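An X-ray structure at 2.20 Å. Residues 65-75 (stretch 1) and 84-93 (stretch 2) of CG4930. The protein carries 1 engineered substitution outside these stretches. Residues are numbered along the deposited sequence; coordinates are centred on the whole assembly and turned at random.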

# COMPACT_ATOMS: atom_id res chain seq x y z
N ALA C 65 38.58 -3.67 16.61
CA ALA C 65 39.76 -4.04 15.83
C ALA C 65 40.20 -2.89 14.89
O ALA C 65 41.40 -2.64 14.71
CB ALA C 65 39.48 -5.31 15.04
N ALA C 66 39.21 -2.22 14.30
CA ALA C 66 39.49 -1.07 13.44
C ALA C 66 40.16 0.06 14.22
O ALA C 66 41.15 0.61 13.76
CB ALA C 66 38.23 -0.59 12.74
N ARG C 67 39.64 0.38 15.40
CA ARG C 67 40.22 1.43 16.24
C ARG C 67 41.66 1.15 16.66
O ARG C 67 42.48 2.07 16.72
CB ARG C 67 39.37 1.68 17.49
CG ARG C 67 38.04 2.31 17.19
CD ARG C 67 37.31 2.75 18.45
NE ARG C 67 37.11 1.67 19.41
CZ ARG C 67 36.02 0.92 19.45
NH1 ARG C 67 35.05 1.12 18.57
NH2 ARG C 67 35.91 -0.05 20.36
N ASP C 68 41.95 -0.11 16.98
CA ASP C 68 43.29 -0.56 17.39
C ASP C 68 44.31 -0.31 16.27
O ASP C 68 45.36 0.28 16.50
CB ASP C 68 43.27 -2.05 17.72
CG ASP C 68 44.66 -2.61 18.02
OD1 ASP C 68 45.40 -2.00 18.82
OD2 ASP C 68 45.01 -3.67 17.45
N VAL C 69 43.96 -0.76 15.07
CA VAL C 69 44.80 -0.64 13.89
C VAL C 69 45.02 0.82 13.46
O VAL C 69 46.14 1.19 13.10
CB VAL C 69 44.22 -1.52 12.74
CG1 VAL C 69 44.76 -1.12 11.40
CG2 VAL C 69 44.54 -2.98 13.00
N ILE C 70 43.98 1.63 13.50
CA ILE C 70 44.11 3.05 13.18
C ILE C 70 45.13 3.71 14.13
O ILE C 70 45.98 4.49 13.70
CB ILE C 70 42.77 3.78 13.28
CG1 ILE C 70 41.85 3.40 12.11
CG2 ILE C 70 42.99 5.31 13.29
CD1 ILE C 70 40.35 3.61 12.37
N TRP C 71 45.03 3.36 15.41
CA TRP C 71 45.91 3.90 16.43
C TRP C 71 47.36 3.49 16.16
O TRP C 71 48.27 4.31 16.22
CB TRP C 71 45.47 3.43 17.83
CG TRP C 71 46.10 4.20 18.95
CD1 TRP C 71 47.34 3.99 19.50
CD2 TRP C 71 45.53 5.30 19.67
NE1 TRP C 71 47.57 4.90 20.50
CE2 TRP C 71 46.48 5.71 20.63
CE3 TRP C 71 44.30 5.98 19.60
CZ2 TRP C 71 46.24 6.77 21.52
CZ3 TRP C 71 44.07 7.03 20.48
CH2 TRP C 71 45.03 7.41 21.43
N ARG C 72 47.56 2.21 15.86
CA ARG C 72 48.88 1.72 15.49
C ARG C 72 49.44 2.34 14.20
O ARG C 72 50.60 2.71 14.16
CB ARG C 72 48.89 0.19 15.44
CG ARG C 72 48.71 -0.41 16.83
CD ARG C 72 49.01 -1.90 16.90
NE ARG C 72 48.01 -2.71 16.20
CZ ARG C 72 48.32 -3.58 15.25
NH1 ARG C 72 49.59 -3.76 14.89
NH2 ARG C 72 47.36 -4.30 14.66
N LEU C 73 48.60 2.49 13.18
CA LEU C 73 49.06 3.06 11.91
C LEU C 73 49.56 4.49 12.09
O LEU C 73 50.51 4.91 11.44
CB LEU C 73 47.97 3.02 10.84
CG LEU C 73 47.69 1.61 10.29
CD1 LEU C 73 46.34 1.58 9.63
CD2 LEU C 73 48.78 1.15 9.32
N LEU C 74 48.92 5.21 13.01
CA LEU C 74 49.25 6.61 13.27
C LEU C 74 50.43 6.81 14.22
O LEU C 74 51.21 7.73 14.03
CB LEU C 74 48.02 7.34 13.82
CG LEU C 74 46.89 7.60 12.82
CD1 LEU C 74 45.62 8.10 13.52
CD2 LEU C 74 47.33 8.58 11.75
N PHE C 75 50.57 5.93 15.23
CA PHE C 75 51.51 6.20 16.33
C PHE C 75 52.64 5.19 16.55
O PHE C 75 53.59 5.50 17.25
CB PHE C 75 50.74 6.40 17.65
CG PHE C 75 49.62 7.41 17.56
CD1 PHE C 75 49.88 8.73 17.22
CD2 PHE C 75 48.31 7.04 17.82
CE1 PHE C 75 48.85 9.66 17.13
CE2 PHE C 75 47.27 7.96 17.72
CZ PHE C 75 47.54 9.26 17.38
N ASN C 84 51.43 4.87 6.04
CA ASN C 84 50.60 4.43 7.17
C ASN C 84 49.50 5.42 7.55
O ASN C 84 48.41 5.01 7.95
CB ASN C 84 51.48 4.05 8.38
CG ASN C 84 52.27 2.76 8.14
OD1 ASN C 84 51.96 1.99 7.23
ND2 ASN C 84 53.30 2.53 8.95
N THR C 85 49.78 6.71 7.40
CA THR C 85 48.78 7.76 7.65
C THR C 85 47.64 7.65 6.65
O THR C 85 46.48 7.78 7.02
CB THR C 85 49.42 9.17 7.62
OG1 THR C 85 50.41 9.25 8.65
CG2 THR C 85 48.41 10.25 7.88
N GLU C 86 47.98 7.37 5.39
CA GLU C 86 46.96 7.16 4.36
C GLU C 86 46.07 5.96 4.68
O GLU C 86 44.84 6.03 4.56
CB GLU C 86 47.61 7.02 2.97
CG GLU C 86 46.61 6.84 1.83
CD GLU C 86 45.51 7.90 1.80
OE1 GLU C 86 45.68 8.97 2.43
OE2 GLU C 86 44.49 7.68 1.12
N LYS C 87 46.68 4.86 5.09
CA LYS C 87 45.93 3.67 5.52
C LYS C 87 44.96 3.99 6.68
O LYS C 87 43.80 3.58 6.66
CB LYS C 87 46.89 2.54 5.91
CG LYS C 87 47.50 1.83 4.72
CD LYS C 87 48.52 0.80 5.14
CE LYS C 87 49.06 0.04 3.94
NZ LYS C 87 50.22 -0.81 4.32
N ALA C 88 45.44 4.74 7.66
CA ALA C 88 44.62 5.13 8.81
C ALA C 88 43.44 6.01 8.42
O ALA C 88 42.33 5.81 8.88
CB ALA C 88 45.46 5.81 9.85
N SER C 89 43.70 6.97 7.54
CA SER C 89 42.69 7.88 7.02
C SER C 89 41.54 7.12 6.32
O SER C 89 40.36 7.31 6.63
CB SER C 89 43.38 8.87 6.06
OG SER C 89 42.45 9.73 5.43
N GLN C 90 41.91 6.24 5.39
CA GLN C 90 40.93 5.43 4.67
C GLN C 90 40.12 4.50 5.56
O GLN C 90 38.91 4.40 5.41
CB GLN C 90 41.62 4.62 3.57
CG GLN C 90 42.19 5.45 2.44
CD GLN C 90 42.75 4.60 1.31
OE1 GLN C 90 42.26 3.50 1.06
NE2 GLN C 90 43.76 5.12 0.62
N LEU C 91 40.79 3.80 6.48
CA LEU C 91 40.09 2.95 7.46
C LEU C 91 39.20 3.78 8.38
O LEU C 91 38.05 3.40 8.63
CB LEU C 91 41.08 2.08 8.28
CG LEU C 91 40.47 1.12 9.34
CD1 LEU C 91 39.45 0.20 8.74
CD2 LEU C 91 41.55 0.31 10.05
N LEU C 92 39.70 4.92 8.85
CA LEU C 92 38.90 5.78 9.73
C LEU C 92 37.61 6.23 9.06
O LEU C 92 36.54 6.17 9.67
CB LEU C 92 39.71 6.99 10.20
CG LEU C 92 39.10 7.94 11.24
CD1 LEU C 92 38.73 7.18 12.48
CD2 LEU C 92 40.09 9.05 11.57
N GLU C 93 37.72 6.68 7.82
CA GLU C 93 36.57 7.10 7.03
C GLU C 93 35.53 5.98 6.84
O GLU C 93 34.35 6.19 7.09
CB GLU C 93 37.05 7.60 5.67
CG GLU C 93 35.99 8.32 4.90
CD GLU C 93 36.55 9.47 4.07
OE1 GLU C 93 37.76 9.45 3.69
OE2 GLU C 93 35.76 10.41 3.81
O HOH W 1 52.67 3.06 11.62

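No hydrogen bond passes directly between these two helices; the polar link is a single water. Water 1 donates to the carbonyl of L73, with its oxygen 2.8 Å from L73 O, and accepts a weak hydrogen bond from N84, 2.8 Å from N84 ND2. The bridge sits beside one of the tightest points of the contact, where L73 O lies 3.3 Å from N84 CB. Most of the side-chain pairings elsewhere in the contact are apolar.

The helices run nearly antiparallel, their N-to-C directions 154° apart, and their axes approach to 8.2 Å. That is close for two helices carrying leucine and isoleucine, and A88 helps explain it. Its CB points toward the first helix but reaches only one carbon from the backbone, so I70 CA and A88 CA come within 4.9 Å. Three larger residues gather around this methyl: L74 CG is 3.8 Å from A88 CB, L73 CB is 3.9 Å from it, and I70 CG2 is 4.3 Å from it. Small in the middle, large around it: the rule is familiar from close-packed helices.

Toward the C-terminal end of the second stretch the sizes are exchanged. L91, with chi1 t and chi2 p, points toward the first helix and places its CD2 3.8 Å from V69 CG1 and 3.7 Å from I70 CG1. The same methyl carbon, L91 CD2, also rests 3.7 Å from the backbone atom A66 O. Here A66 is the small partner, its CB 4.3 Å from L91 CD1. I70 starts out sideways, yet its m, t conformation carries the end of the chain nearer the second helix, where I70 CD1 packs 3.7 Å from L92 CA and 3.9 Å from L92 CD1.

L73 has the largest area covered by the opposing stretch. Besides meeting A88, it sets its CD1 3.9 Å from K87 CB. K87 thus lends its aliphatic base to the contact while its extended chain leads away, and its amine is hydrogen-bonded elsewhere in the structure.

Charge is kept off the interface. R72 and D68, one turn apart on the first helix, form a salt bridge with R72 NE 3.4 Å from D68 OD2, a weak hydrogen bond by its geometry. On the second helix Q90 donates to E86 across the same i to i+4 spacing, with Q90 NE2 2.7 Å from E86 OE2. None of these four residues touches the opposite stretch, so each helix pairs polar groups along its own length while apolar side chains fill most of the space between.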